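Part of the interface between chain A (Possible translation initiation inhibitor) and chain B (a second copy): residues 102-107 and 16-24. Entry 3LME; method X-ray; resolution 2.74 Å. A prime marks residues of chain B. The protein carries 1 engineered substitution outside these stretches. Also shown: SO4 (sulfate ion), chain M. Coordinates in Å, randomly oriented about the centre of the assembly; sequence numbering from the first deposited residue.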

ATOM      1  N   PRO A 102      -0.473  12.324 -18.759  1.00 52.67           N
ATOM      2  CA  PRO A 102      -0.594  10.915 -18.404  1.00 51.99           C
ATOM      3  C   PRO A 102      -0.917  10.793 -16.909  1.00 50.85           C
ATOM      4  O   PRO A 102      -0.537  11.662 -16.113  1.00 51.03           O
ATOM      5  N   TYR A 103      -1.614   9.718 -16.554  1.00 49.22           N
ATOM      6  CA  TYR A 103      -2.119   9.505 -15.214  1.00 47.15           C
ATOM      7  C   TYR A 103      -1.255   8.538 -14.384  1.00 46.10           C
ATOM      8  O   TYR A 103      -0.678   7.612 -14.934  1.00 46.71           O
ATOM      9  N   PRO A 104      -1.195   8.708 -13.051  1.00 44.56           N
ATOM     10  CA  PRO A 104      -0.382   7.786 -12.248  1.00 43.68           C
ATOM     11  C   PRO A 104      -1.012   6.397 -12.114  1.00 43.59           C
ATOM     12  O   PRO A 104      -2.226   6.260 -12.284  1.00 44.02           O
ATOM     13  N   PRO A 105      -0.194   5.365 -11.827  1.00 43.10           N
ATOM     14  CA  PRO A 105      -0.720   4.055 -11.502  1.00 42.55           C
ATOM     15  C   PRO A 105      -1.587   4.164 -10.248  1.00 42.86           C
ATOM     16  O   PRO A 105      -1.260   4.910  -9.332  1.00 42.32           O
ATOM     17  N   ARG A 106      -2.670   3.398 -10.193  1.00 43.66           N
ATOM     18  CA  ARG A 106      -3.712   3.683  -9.242  1.00 44.54           C
ATOM     19  C   ARG A 106      -4.431   2.417  -8.846  1.00 45.49           C
ATOM     20  O   ARG A 106      -4.641   1.552  -9.666  1.00 46.51           O
ATOM     21  N   THR A 107      -4.846   2.324  -7.591  1.00 46.29           N
ATOM     22  CA  THR A 107      -5.716   1.246  -7.170  1.00 46.62           C
ATOM     23  C   THR A 107      -6.856   1.790  -6.294  1.00 46.53           C
ATOM     24  O   THR A 107      -6.590   2.514  -5.353  1.00 46.70           O
TER
ATOM     25  N   SER B  16      -7.777   2.375 -19.699  1.00 60.19           N
ATOM     26  CA  SER B  16      -8.987   2.911 -20.314  1.00 60.25           C
ATOM     27  C   SER B  16      -9.760   3.716 -19.277  1.00 59.61           C
ATOM     28  O   SER B  16     -10.878   3.332 -18.903  1.00 59.66           O
ATOM     29  N   GLY B  17      -9.159   4.813 -18.811  1.00 58.09           N
ATOM     30  CA  GLY B  17      -9.625   5.513 -17.617  1.00 55.68           C
ATOM     31  C   GLY B  17      -8.498   6.375 -17.103  1.00 54.24           C
ATOM     32  O   GLY B  17      -7.497   6.559 -17.789  1.00 54.34           O
ATOM     33  N   THR B  18      -8.641   6.907 -15.898  1.00 52.38           N
ATOM     34  CA  THR B  18      -7.693   7.923 -15.462  1.00 50.54           C
ATOM     35  C   THR B  18      -6.562   7.281 -14.686  1.00 49.50           C
ATOM     36  O   THR B  18      -6.362   7.546 -13.502  1.00 49.35           O
ATOM     37  N   TRP B  19      -5.823   6.408 -15.361  1.00 48.59           N
ATOM     38  CA  TRP B  19      -4.702   5.684 -14.734  1.00 47.23           C
ATOM     39  C   TRP B  19      -3.778   5.060 -15.785  1.00 46.44           C
ATOM     40  O   TRP B  19      -4.080   5.052 -16.970  1.00 46.53           O
ATOM     41  N   SER B  20      -2.653   4.546 -15.321  1.00 45.66           N
ATOM     42  CA  SER B  20      -1.629   3.927 -16.123  1.00 45.18           C
ATOM     43  C   SER B  20      -1.398   2.529 -15.632  1.00 44.46           C
ATOM     44  O   SER B  20      -1.658   2.258 -14.466  1.00 44.61           O
ATOM     45  N   ILE B  21      -0.846   1.655 -16.475  1.00 43.82           N
ATOM     46  CA  ILE B  21      -0.524   0.308 -16.033  1.00 43.05           C
ATOM     47  C   ILE B  21       0.530   0.377 -14.948  1.00 42.29           C
ATOM     48  O   ILE B  21       0.494  -0.391 -13.988  1.00 42.73           O
ATOM     49  N   GLY B  22       1.454   1.313 -15.066  1.00 41.06           N
ATOM     50  CA  GLY B  22       2.426   1.467 -14.011  1.00 40.11           C
ATOM     51  C   GLY B  22       3.522   2.426 -14.350  1.00 39.87           C
ATOM     52  O   GLY B  22       3.522   3.015 -15.425  1.00 39.48           O
ATOM     53  N   ALA B  23       4.453   2.583 -13.424  1.00 40.31           N
ATOM     54  CA  ALA B  23       5.583   3.473 -13.632  1.00 41.56           C
ATOM     55  C   ALA B  23       6.940   2.959 -13.159  1.00 42.34           C
ATOM     56  O   ALA B  23       7.064   2.222 -12.174  1.00 42.63           O
ATOM     57  N   ARG B  24       7.969   3.389 -13.866  1.00 43.13           N
ATOM     58  CA  ARG B  24       9.318   3.173 -13.415  1.00 44.09           C
ATOM     59  C   ARG B  24       9.868   4.453 -12.815  1.00 44.23           C
ATOM     60  O   ARG B  24       9.762   5.503 -13.430  1.00 44.66           O
TER

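This is a compact, mixed contact between two loop-rich stretches that run nearly at right angles, held by one direct hydrogen bond, one bridging water and close packing of Tyr103, Pro105 and Arg106 against Thr18′, Trp19′, Gly22′ and Ala23′. Together the two stretches bury 490 Å².

Tyr103 points toward chain B and has the largest covered area of any residue here. Its chi1 is m, at -56°, and chi2 is -76°. This lays the ring against the backbone of Thr18′. The CA of Thr18′ sits over one face of the ring, 3.8 Å from the ring centroid of Tyr103 and only 12° off the normal, a CH-pi contact. The CB of Tyr103 also packs 3.4 Å from the N of Trp19′. The side chain of Thr18′ adds to this: its CB lies 3.9 Å from CD1 of Tyr103. The hydroxyl of Tyr103 is hydrogen-bonded elsewhere in the structure.

Ser20′ also points toward its partner, with chi1 m at -84°. Its OG donates to the carbonyl O of Tyr103 at 2.6 Å. This is the only direct hydrogen bond across the two stretches, and it is short. It satisfies a loop carbonyl with a side-chain hydroxyl.

The CB of Pro104 points away, so its part is played by the backbone. Its O lies 3.5 Å from the CA of Trp19′, in a CA-H...O contact. The same carbonyl accepts from a water, at 2.7 Å between the water O and Pro104 O. That water also donates to the O of Thr18′ at 2.7 Å, so it joins two carbonyls that could not bond to each other.

Pro105 is buried and its CB points sideways. The ring is C-gamma exo. CG of Pro105 lies 3.4 Å from the CA of Gly22′ and 3.9 Å from the CB of Ala23′; the second is an apolar side-chain contact. Ala23′ points toward chain A. The proline ring packs directly on the Gly22′ backbone. The CA of Pro105 makes a second CA-H...O contact, 3.6 Å from the O of Ser20′.

The CB of Arg106 points toward chain B. The chain is extended through chi1 and chi2, both t, then turns at chi3, which is 98° and between wells. The O of Thr18′ lies over one face of its guanidinium. NH2 of Arg106 comes within 3.2 Å of OG1 of Thr18′, but the angle is poor and no hydrogen bond results. Thr18′ has chi1 p.

Trp19′ has chi1 p at 46° and chi2 -89°. Its CA-to-CB bond points away from chain A overall, yet CB touches chain A and CD1 lies 3.4 Å from NH1 of Arg106. A sulfate, probably from the crystallisation liquor, sits beside both residues. Its O1 is 3.1 Å from NH1 of Arg106, at the guanidinium edge. NE1 of Trp19′ makes weak hydrogen bonds to sulfate O2 at 3.4 Å and O3 at 3.5 Å. A CB on Gly17′ would clash with sulfate O2.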

ATOM      1  CB  PRO A 102       0.801  10.357 -18.706  1.00 52.07           C
ATOM      2  CG  PRO A 102       1.744  11.549 -18.444  1.00 53.11           C
ATOM      3  CD  PRO A 102       0.938  12.792 -18.770  1.00 52.83           C
ATOM      4  CB  TYR A 103      -3.505   8.937 -15.354  1.00 46.50           C
ATOM      5  CG  TYR A 103      -4.452   9.772 -16.164  1.00 46.73           C
ATOM      6  CD1 TYR A 103      -5.024  10.927 -15.623  1.00 45.95           C
ATOM      7  CD2 TYR A 103      -4.826   9.389 -17.466  1.00 48.40           C
ATOM      8  CE1 TYR A 103      -5.935  11.694 -16.354  1.00 45.66           C
ATOM      9  CE2 TYR A 103      -5.747  10.160 -18.211  1.00 47.46           C
ATOM     10  CZ  TYR A 103      -6.297  11.310 -17.634  1.00 46.51           C
ATOM     11  OH  TYR A 103      -7.192  12.088 -18.333  1.00 47.34           O
ATOM     12  CB  PRO A 104      -0.331   8.442 -10.879  1.00 42.90           C
ATOM     13  CG  PRO A 104      -1.142   9.692 -10.996  1.00 44.98           C
ATOM     14  CD  PRO A 104      -1.987   9.608 -12.213  1.00 44.22           C
ATOM     15  CB  PRO A 105       0.534   3.241 -11.186  1.00 42.14           C
ATOM     16  CG  PRO A 105       1.637   3.987 -11.805  1.00 42.60           C
ATOM     17  CD  PRO A 105       1.270   5.411 -11.674  1.00 42.90           C
ATOM     18  CB  ARG A 106      -4.709   4.651  -9.897  1.00 44.17           C
ATOM     19  CG  ARG A 106      -6.007   4.813  -9.173  1.00 44.67           C
ATOM     20  CD  ARG A 106      -6.966   5.684  -9.938  1.00 45.72           C
ATOM     21  NE  ARG A 106      -7.936   4.942 -10.721  1.00 43.97           N
ATOM     22  CZ  ARG A 106      -9.047   5.488 -11.192  1.00 45.55           C
ATOM     23  NH1 ARG A 106      -9.899   4.772 -11.915  1.00 44.59           N
ATOM     24  NH2 ARG A 106      -9.306   6.768 -10.935  1.00 47.22           N
ATOM     25  CB  THR A 107      -4.895   0.090  -6.526  1.00 46.38           C
ATOM     26  OG1 THR A 107      -5.769  -0.786  -5.828  1.00 47.10           O
ATOM     27  CG2 THR A 107      -3.863   0.617  -5.559  1.00 47.95           C
TER
ATOM     28  CB  SER B  16      -9.860   1.750 -20.780  1.00 60.82           C
ATOM     29  OG  SER B  16     -10.227   0.948 -19.659  1.00 62.01           O
ATOM     30  CB  THR B  18      -8.383   9.082 -14.687  1.00 50.57           C
ATOM     31  OG1 THR B  18      -9.008   8.588 -13.492  1.00 50.43           O
ATOM     32  CG2 THR B  18      -9.446   9.741 -15.545  1.00 50.80           C
ATOM     33  CB  TRP B  19      -5.240   4.603 -13.803  1.00 47.19           C
ATOM     34  CG  TRP B  19      -6.353   3.796 -14.416  1.00 47.34           C
ATOM     35  CD1 TRP B  19      -7.692   4.079 -14.376  1.00 47.44           C
ATOM     36  CD2 TRP B  19      -6.221   2.594 -15.193  1.00 47.90           C
ATOM     37  NE1 TRP B  19      -8.405   3.116 -15.062  1.00 48.68           N
ATOM     38  CE2 TRP B  19      -7.529   2.193 -15.574  1.00 49.59           C
ATOM     39  CE3 TRP B  19      -5.134   1.802 -15.580  1.00 46.56           C
ATOM     40  CZ2 TRP B  19      -7.774   1.016 -16.316  1.00 49.93           C
ATOM     41  CZ3 TRP B  19      -5.380   0.641 -16.325  1.00 47.88           C
ATOM     42  CH2 TRP B  19      -6.688   0.260 -16.682  1.00 47.75           C
ATOM     43  CB  SER B  20      -0.337   4.673 -15.875  1.00 45.42           C
ATOM     44  OG  SER B  20      -0.290   5.807 -16.696  1.00 48.46           O
ATOM     45  CB  ILE B  21      -0.075  -0.629 -17.163  1.00 43.26           C
ATOM     46  CG1 ILE B  21       1.302  -0.249 -17.681  1.00 44.93           C
ATOM     47  CG2 ILE B  21      -1.069  -0.623 -18.306  1.00 43.87           C
ATOM     48  CD1 ILE B  21       1.858  -1.276 -18.709  1.00 47.52           C
ATOM     49  CB  ALA B  23       5.312   4.798 -13.004  1.00 41.36           C
ATOM     50  CB  ARG B  24      10.171   2.780 -14.602  1.00 44.59           C
ATOM     51  CG  ARG B  24      11.642   3.011 -14.372  1.00 45.05           C
ATOM     52  CD  ARG B  24      12.454   1.979 -15.086  1.00 44.79           C
ATOM     53  NE  ARG B  24      13.447   1.504 -14.155  1.00 44.01           N
ATOM     54  CZ  ARG B  24      13.783   0.236 -14.002  1.00 44.65           C
ATOM     55  NH1 ARG B  24      13.222  -0.721 -14.726  1.00 41.07           N
ATOM     56  NH2 ARG B  24      14.695  -0.061 -13.102  1.00 48.41           N
TER
HETATM   57  S   SO4 M   1     -12.265   3.152 -14.587  1.00 79.11           S
HETATM   58  O1  SO4 M   1     -12.043   2.866 -13.160  1.00 76.91           O
HETATM   59  O2  SO4 M   1     -11.590   4.408 -14.969  1.00 80.03           O
HETATM   60  O3  SO4 M   1     -11.732   2.131 -15.484  1.00 79.35           O
HETATM   61  O4  SO4 M   1     -13.713   3.207 -14.795  1.00 79.86           O
HETATM   62  O   HOH W   1      -4.487   7.522 -11.560  1.00 46.58           O